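Local coordinates for protein peptidase M28 (Shewanella amazonensis SB2B, PDB 3IIB) that probably acts as a zinc-dependent carboxypeptidase or dipeptidase of peptidase family M28, carrying two zinc ions in its active site, at residues D129-I134 and G168-S173; I254-D259 and I268-G273; E263-I268 and N405-K410. All coordinates share one frame; numbering follows the deposited sequence.

Contact 1. Residues D129-I134 and G168-S173; sequences DKIAFI and GIIIRS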
# COMPACT_ATOMS: atom_id res chain seq x y z
N ASP A 129 -22.64 -24.83 -2.55
CA ASP A 129 -21.91 -24.84 -1.27
C ASP A 129 -20.50 -24.24 -1.32
O ASP A 129 -19.79 -24.27 -0.31
CB ASP A 129 -21.82 -26.27 -0.72
CG ASP A 129 -23.16 -26.98 -0.72
OD1 ASP A 129 -24.11 -26.39 -0.18
OD2 ASP A 129 -23.25 -28.09 -1.28
N LYS A 130 -20.12 -23.65 -2.44
CA LYS A 130 -18.76 -23.16 -2.62
C LYS A 130 -18.72 -21.67 -2.86
O LYS A 130 -19.72 -21.02 -3.11
CB LYS A 130 -18.10 -23.90 -3.79
CG LYS A 130 -17.86 -25.39 -3.47
CD LYS A 130 -17.12 -26.12 -4.56
CE LYS A 130 -16.68 -27.49 -4.11
NZ LYS A 130 -16.12 -28.28 -5.27
N ILE A 131 -17.52 -21.13 -2.78
CA ILE A 131 -17.32 -19.71 -3.06
C ILE A 131 -16.55 -19.59 -4.38
O ILE A 131 -15.51 -20.23 -4.55
CB ILE A 131 -16.54 -19.05 -1.91
CG1 ILE A 131 -17.47 -18.86 -0.68
CG2 ILE A 131 -15.91 -17.68 -2.33
CD1 ILE A 131 -16.75 -18.40 0.61
N ALA A 132 -17.06 -18.78 -5.29
CA ALA A 132 -16.34 -18.52 -6.55
C ALA A 132 -15.19 -17.58 -6.27
O ALA A 132 -15.33 -16.69 -5.46
CB ALA A 132 -17.29 -17.92 -7.62
N PHE A 133 -14.08 -17.79 -6.98
CA PHE A 133 -12.91 -16.89 -6.95
C PHE A 133 -12.55 -16.54 -8.40
O PHE A 133 -12.09 -17.38 -9.16
CB PHE A 133 -11.75 -17.57 -6.17
CG PHE A 133 -10.40 -16.91 -6.31
CD1 PHE A 133 -10.24 -15.51 -6.22
CD2 PHE A 133 -9.27 -17.69 -6.58
CE1 PHE A 133 -8.98 -14.92 -6.38
CE2 PHE A 133 -8.02 -17.12 -6.71
CZ PHE A 133 -7.87 -15.73 -6.64
N ILE A 134 -12.79 -15.28 -8.79
CA ILE A 134 -12.36 -14.79 -10.08
C ILE A 134 -10.99 -14.17 -9.91
O ILE A 134 -10.83 -13.25 -9.09
CB ILE A 134 -13.31 -13.71 -10.66
CG1 ILE A 134 -14.72 -14.25 -10.90
CG2 ILE A 134 -12.67 -13.08 -11.97
CD1 ILE A 134 -15.79 -13.21 -11.38
N GLY A 168 -21.08 -17.48 -2.19
CA GLY A 168 -20.32 -16.25 -2.09
C GLY A 168 -19.35 -16.09 -3.24
O GLY A 168 -19.09 -17.04 -3.97
N ILE A 169 -18.76 -14.89 -3.38
CA ILE A 169 -17.72 -14.67 -4.36
C ILE A 169 -16.62 -13.81 -3.75
O ILE A 169 -16.89 -12.87 -2.98
CB ILE A 169 -18.24 -14.07 -5.64
CG1 ILE A 169 -17.12 -13.83 -6.65
CG2 ILE A 169 -19.00 -12.73 -5.41
CD1 ILE A 169 -17.67 -13.49 -8.05
N ILE A 170 -15.38 -14.21 -4.02
CA ILE A 170 -14.25 -13.31 -3.84
C ILE A 170 -13.62 -13.06 -5.20
O ILE A 170 -13.54 -13.98 -6.02
CB ILE A 170 -13.16 -13.84 -2.86
CG1 ILE A 170 -12.78 -15.28 -3.17
CG2 ILE A 170 -13.65 -13.70 -1.36
CD1 ILE A 170 -11.40 -15.75 -2.53
N ILE A 171 -13.14 -11.84 -5.40
CA ILE A 171 -12.41 -11.52 -6.61
C ILE A 171 -11.01 -10.98 -6.30
O ILE A 171 -10.78 -10.33 -5.27
CB ILE A 171 -13.17 -10.52 -7.54
CG1 ILE A 171 -13.23 -9.09 -6.95
CG2 ILE A 171 -14.54 -11.10 -7.95
CD1 ILE A 171 -13.82 -8.05 -7.95
N ARG A 172 -10.07 -11.25 -7.20
CA ARG A 172 -8.87 -10.45 -7.23
C ARG A 172 -9.25 -9.01 -7.53
O ARG A 172 -9.92 -8.73 -8.53
CB ARG A 172 -7.89 -10.92 -8.31
CG ARG A 172 -6.61 -10.06 -8.44
CD ARG A 172 -5.74 -10.53 -9.61
NE ARG A 172 -5.12 -11.83 -9.36
CZ ARG A 172 -3.94 -11.99 -8.76
NH1 ARG A 172 -3.20 -10.93 -8.36
NH2 ARG A 172 -3.47 -13.22 -8.57
N SER A 173 -8.82 -8.12 -6.64
CA SER A 173 -9.08 -6.69 -6.78
C SER A 173 -8.81 -6.23 -8.19
O SER A 173 -7.80 -6.63 -8.81
CB SER A 173 -8.22 -5.90 -5.81
OG SER A 173 -8.75 -5.94 -4.49

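Contact 2. Residues I254-D259 and I268-G273; sequences IGAHLD and IDDGAG. With ZN (zinc ion), chain C; ZN (zinc ion), chain B.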
# COMPACT_ATOMS: atom_id res chain seq x y z
N ILE A 254 -18.26 21.83 -17.74
CA ILE A 254 -17.07 21.09 -17.35
C ILE A 254 -17.37 20.49 -15.98
O ILE A 254 -17.86 21.16 -15.06
CB ILE A 254 -15.78 21.98 -17.38
CG1 ILE A 254 -15.92 23.21 -16.47
CG2 ILE A 254 -15.35 22.34 -18.89
CD1 ILE A 254 -14.60 24.05 -16.40
N GLY A 255 -17.17 19.18 -15.91
CA GLY A 255 -17.65 18.44 -14.76
C GLY A 255 -16.64 17.55 -14.07
O GLY A 255 -15.53 17.28 -14.58
N ALA A 256 -17.07 17.04 -12.93
CA ALA A 256 -16.37 16.01 -12.17
C ALA A 256 -17.44 15.38 -11.30
O ALA A 256 -18.57 15.91 -11.23
CB ALA A 256 -15.25 16.64 -11.27
N HIS A 257 -17.12 14.31 -10.57
CA HIS A 257 -18.08 13.84 -9.53
C HIS A 257 -17.55 14.13 -8.14
O HIS A 257 -16.37 14.04 -7.92
CB HIS A 257 -18.48 12.36 -9.69
CG HIS A 257 -17.37 11.36 -9.57
ND1 HIS A 257 -17.12 10.67 -8.41
CD2 HIS A 257 -16.52 10.85 -10.50
CE1 HIS A 257 -16.12 9.83 -8.60
NE2 HIS A 257 -15.74 9.92 -9.87
N LEU A 258 -18.46 14.50 -7.23
CA LEU A 258 -18.12 14.90 -5.87
C LEU A 258 -18.08 13.72 -4.94
O LEU A 258 -17.45 13.78 -3.86
CB LEU A 258 -19.16 15.92 -5.37
CG LEU A 258 -18.90 16.58 -4.01
CD1 LEU A 258 -17.49 17.21 -3.96
CD2 LEU A 258 -20.03 17.58 -3.69
N ASP A 259 -18.77 12.64 -5.31
CA ASP A 259 -18.83 11.50 -4.41
C ASP A 259 -17.57 10.62 -4.57
O ASP A 259 -16.82 10.76 -5.55
CB ASP A 259 -20.09 10.69 -4.65
CG ASP A 259 -20.10 9.96 -6.03
OD1 ASP A 259 -19.82 10.63 -7.07
OD2 ASP A 259 -20.39 8.74 -6.10
N ILE A 268 -7.92 10.85 -5.73
CA ILE A 268 -7.80 10.87 -7.17
C ILE A 268 -9.12 10.53 -7.83
O ILE A 268 -9.36 10.90 -8.99
CB ILE A 268 -6.61 9.98 -7.67
CG1 ILE A 268 -6.95 8.51 -7.54
CG2 ILE A 268 -5.29 10.34 -6.93
CD1 ILE A 268 -5.87 7.57 -8.05
N ASP A 269 -9.99 9.82 -7.10
CA ASP A 269 -11.30 9.48 -7.61
C ASP A 269 -12.38 10.05 -6.67
O ASP A 269 -12.82 9.35 -5.74
CB ASP A 269 -11.47 7.97 -7.70
CG ASP A 269 -12.70 7.57 -8.47
OD1 ASP A 269 -13.32 8.45 -9.11
OD2 ASP A 269 -13.08 6.38 -8.43
N ASP A 270 -12.81 11.29 -6.88
CA ASP A 270 -12.40 12.16 -7.95
C ASP A 270 -12.19 13.58 -7.41
O ASP A 270 -12.55 14.59 -8.04
CB ASP A 270 -13.47 12.12 -9.07
CG ASP A 270 -13.07 12.87 -10.32
OD1 ASP A 270 -11.84 12.95 -10.61
OD2 ASP A 270 -14.01 13.39 -11.02
N GLY A 271 -11.54 13.67 -6.25
CA GLY A 271 -11.18 14.95 -5.70
C GLY A 271 -10.31 15.74 -6.66
O GLY A 271 -10.43 16.97 -6.78
N ALA A 272 -9.42 15.06 -7.36
CA ALA A 272 -8.59 15.73 -8.34
C ALA A 272 -9.43 16.39 -9.42
O ALA A 272 -9.17 17.51 -9.81
CB ALA A 272 -7.64 14.71 -8.96
N GLY A 273 -10.45 15.68 -9.92
CA GLY A 273 -11.32 16.20 -10.97
C GLY A 273 -12.13 17.38 -10.48
O GLY A 273 -12.21 18.39 -11.16
ZN ZN C . -14.46 8.46 -10.84
ZN ZN B . -14.83 5.51 -8.98
O HOH W 1 -15.02 12.78 -5.86
O HOH W 2 -14.57 4.47 -10.82
O HOH W 3 -15.51 6.87 -10.47
O HOH W 4 -13.08 7.07 -12.19

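Contact 3. Residues E263-I268 and N405-K410; sequences EGTGAI and NDTLDK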
# COMPACT_ATOMS: atom_id res chain seq x y z
N GLU A 263 -13.32 4.24 1.83
CA GLU A 263 -12.17 3.74 2.61
C GLU A 263 -10.88 4.53 2.48
O GLU A 263 -9.98 4.39 3.34
CB GLU A 263 -11.92 2.25 2.31
CG GLU A 263 -13.19 1.40 2.52
CD GLU A 263 -12.85 -0.07 2.73
OE1 GLU A 263 -12.38 -0.67 1.78
OE2 GLU A 263 -13.08 -0.61 3.85
N GLY A 264 -10.75 5.33 1.41
CA GLY A 264 -9.66 6.33 1.26
C GLY A 264 -10.17 7.73 1.61
O GLY A 264 -11.02 7.90 2.49
N THR A 265 -9.65 8.73 0.91
CA THR A 265 -10.23 10.06 1.03
C THR A 265 -10.71 10.57 -0.34
O THR A 265 -10.87 11.76 -0.53
CB THR A 265 -9.22 11.08 1.63
OG1 THR A 265 -8.07 11.15 0.76
CG2 THR A 265 -8.80 10.67 3.04
N GLY A 266 -10.87 9.68 -1.32
CA GLY A 266 -11.35 10.07 -2.62
C GLY A 266 -10.50 11.12 -3.28
O GLY A 266 -11.02 12.00 -3.96
N ALA A 267 -9.18 11.03 -3.10
CA ALA A 267 -8.32 12.06 -3.62
C ALA A 267 -8.23 12.00 -5.14
O ALA A 267 -8.41 13.03 -5.80
CB ALA A 267 -6.89 11.99 -2.99
N ILE A 268 -7.92 10.85 -5.73
CA ILE A 268 -7.80 10.87 -7.17
C ILE A 268 -9.12 10.53 -7.83
O ILE A 268 -9.36 10.90 -8.99
CB ILE A 268 -6.61 9.98 -7.67
CG1 ILE A 268 -6.95 8.51 -7.54
CG2 ILE A 268 -5.29 10.34 -6.93
CD1 ILE A 268 -5.87 7.57 -8.05
N ASN A 405 -5.81 3.53 -0.10
CA ASN A 405 -4.64 4.26 -0.51
C ASN A 405 -4.96 5.42 -1.45
O ASN A 405 -4.04 6.12 -1.86
CB ASN A 405 -3.67 3.29 -1.17
CG ASN A 405 -2.23 3.55 -0.82
OD1 ASN A 405 -1.90 4.31 0.10
ND2 ASN A 405 -1.32 2.87 -1.55
N ASP A 406 -6.23 5.67 -1.76
CA ASP A 406 -6.61 6.86 -2.56
C ASP A 406 -6.62 8.11 -1.68
O ASP A 406 -7.68 8.54 -1.16
CB ASP A 406 -7.95 6.66 -3.27
CG ASP A 406 -8.29 7.85 -4.14
OD1 ASP A 406 -7.40 8.72 -4.23
OD2 ASP A 406 -9.39 7.90 -4.73
N THR A 407 -5.42 8.65 -1.51
CA THR A 407 -5.17 9.74 -0.57
C THR A 407 -4.43 10.87 -1.26
O THR A 407 -3.87 10.71 -2.35
CB THR A 407 -4.36 9.24 0.68
OG1 THR A 407 -3.12 8.67 0.26
CG2 THR A 407 -5.13 8.20 1.49
N LEU A 408 -4.39 12.02 -0.59
CA LEU A 408 -3.94 13.26 -1.21
C LEU A 408 -2.54 13.15 -1.76
O LEU A 408 -2.20 13.74 -2.80
CB LEU A 408 -4.04 14.41 -0.18
CG LEU A 408 -3.52 15.80 -0.59
CD1 LEU A 408 -4.32 16.41 -1.72
CD2 LEU A 408 -3.48 16.69 0.64
N ASP A 409 -1.69 12.45 -1.01
CA ASP A 409 -0.28 12.28 -1.38
C ASP A 409 -0.06 11.50 -2.67
O ASP A 409 1.10 11.42 -3.14
CB ASP A 409 0.44 11.59 -0.24
CG ASP A 409 -0.26 10.29 0.19
OD1 ASP A 409 -1.20 10.38 1.04
OD2 ASP A 409 0.07 9.25 -0.42
N LYS A 410 -1.12 10.90 -3.21
CA LYS A 410 -1.05 10.26 -4.51
C LYS A 410 -1.11 11.23 -5.70
O LYS A 410 -0.82 10.83 -6.80
CB LYS A 410 -2.11 9.18 -4.66
CG LYS A 410 -2.07 8.07 -3.55
CD LYS A 410 -0.65 7.51 -3.27
CE LYS A 410 -0.67 6.40 -2.21
NZ LYS A 410 -1.37 6.83 -0.97
O HOH W 5 -5.84 12.27 1.98

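Contact 1. Residues D129-I134 and G168-S173
Phe133 and Ile170 face each other across two neighbouring parallel strands, 131-134 and 168-172, whose axes lie 19° apart. Four backbone hydrogen bonds join them; Ala132, Ile134 and Ile170 each give an N-H and receive one, the regular pattern of parallel strands. Ala132 N donates to Gly168 O, and Ile170 N returns to Ala132 O at 2.9 Å. Ile134 N then donates to Ile170 O. Arg172 N closes the ladder on Ile134 O with the straightest bond of the set (167°). CA-H...O contacts run between them, the shortest from Phe133 CA to Ile170 O at 3.1 Å.

Apolar contacts cover both faces of the sheet. On one, the Phe133 ring brings CD1 to within 3.9 Å of Ile170 CD1, while Ile170 O lies at the ring's edge, in its plane; Ile131 CG2 packs on Ile170 CG1 at 4.0 Å. On the other, the tips of Ile134 and Ile169 meet, CD1 to CD1, at 3.8 Å, because Ile169 CG1 stands anti to the backbone N (chi1 179°). Ile171 CG2 rests against Ile134 CB.

The pair forms a right-handed beta-alpha-beta crossover through helix 145-163, which packs on the Ala132, Ile169 and Ile171 face. Helix 203-213 covers Phe133 and Ile170 on the other, and strands 106-113 and 198-201 flank the pair.

Contact 2. Residues I254-D259 and I268-G273
His257 and Asp269 meet at a zinc ion in the co-catalytic two-zinc centre of the M28 peptidase fold, where the end of strand 247-257 faces the first turns of helix 267-285. From CB, CG of His257 stands between the backbone N and the carbonyl carbon (chi1 62°), and the far end of the ring comes nearer to the helix. Asp270 CB lies over one ring face in a CH-pi contact, 3.5 Å from the centroid and shifted toward the rim at NE2 and CE1; CE1 also comes close to Asp269 OD1. ND1 turns back, making weak hydrogen bonds to Asp259 O and OD1 that help fix the ring's rotation, while Asp259 OD2 accepts the backbone N-H of Glu304, steadying the carboxylate. At the tip, NE2 binds the chain C zinc at 2.2 Å.

Asp269 OD1 holds the same ion at 2.1 Å, its carboxylate almost perpendicular to the imidazole, with planes 88° apart. Its other oxygen, OD2, binds the chain B zinc at 2.0 Å, making the carboxylate a bridge between the metals; water 3 bridges them too. Asp331 completes the protein ligands of the first ion, and Glu304 and His402 those of the second.

A cis peptide links Asp269 to Asp270 within a wider, pi-type turn, consistent with Asp269 being turned to the metals and Asp270 to the strand. Asp270 OD2 accepts the N-H of His257 through its anti lone pair, and Ala256 CB packs on the backbone of Gly273. Water 1 ties the segments together: it donates to His257 O and Asp259 O and accepts from Asp270 N at 2.9 Å.

Contact 3. Residues E263-I268 and N405-K410
The N-terminal end of helix 267-285, next to the two-zinc site, is held by Asp406 from the loop before helix 413-432. CG of Asp406 is anti to the backbone N (chi1 -177°), which lays the carboxylate against the first turn. OD1 takes the N-H of Ile268 on its syn lone pair at 2.7 Å, nearly straight at 173°, and also touches Ile268 CG1. The other oxygen, OD2, accepts from the backbone N of Asp269, a zinc ligand, so both oxygens grip the helix start. Asp406 is the central residue of an inverse gamma turn, and its O receives Thr265 N at 2.9 Å. An alanine in place of Asp406 would probably leave the N-H groups of Ile268 and Asp269 without these acceptors and the metal-binding turn less firmly placed.

Ala267 CB presses on Thr407 C at 3.2 Å, and water 5 links Thr265 OG1 with Leu408 N. Lys410 NZ gathers Asn405 O and OD1 and forms a salt bridge with Asp409 OD2, folding the loop on itself, and also donates to His178 O of the second subunit. Asp406 is thus a second-shell carboxylate, placing the helix start that carries the bridging aspartate of the M28 two-zinc site.

Contacts 2 and 3 work on successive turns of helix 267-285: they share Ile268, their centres are 12 Å apart, and probable helical hydrogen bonds from Gly271 N to Gly266 O (2.9 Å) and Ala272 N to Ala267 O join them. Contact 2 supplies first-shell zinc ligands; contact 3 adds a second-shell residue, the Asp406 side chain being about 7 Å from a zinc ion, and reaches the dimer interface as well. Contact 1 stands apart, its centre 31 Å from that of contact 2 and 27 Å from that of contact 3, although it reaches the same sheet as contact 2. The Ile171 side chain is about 14 Å from a zinc ion.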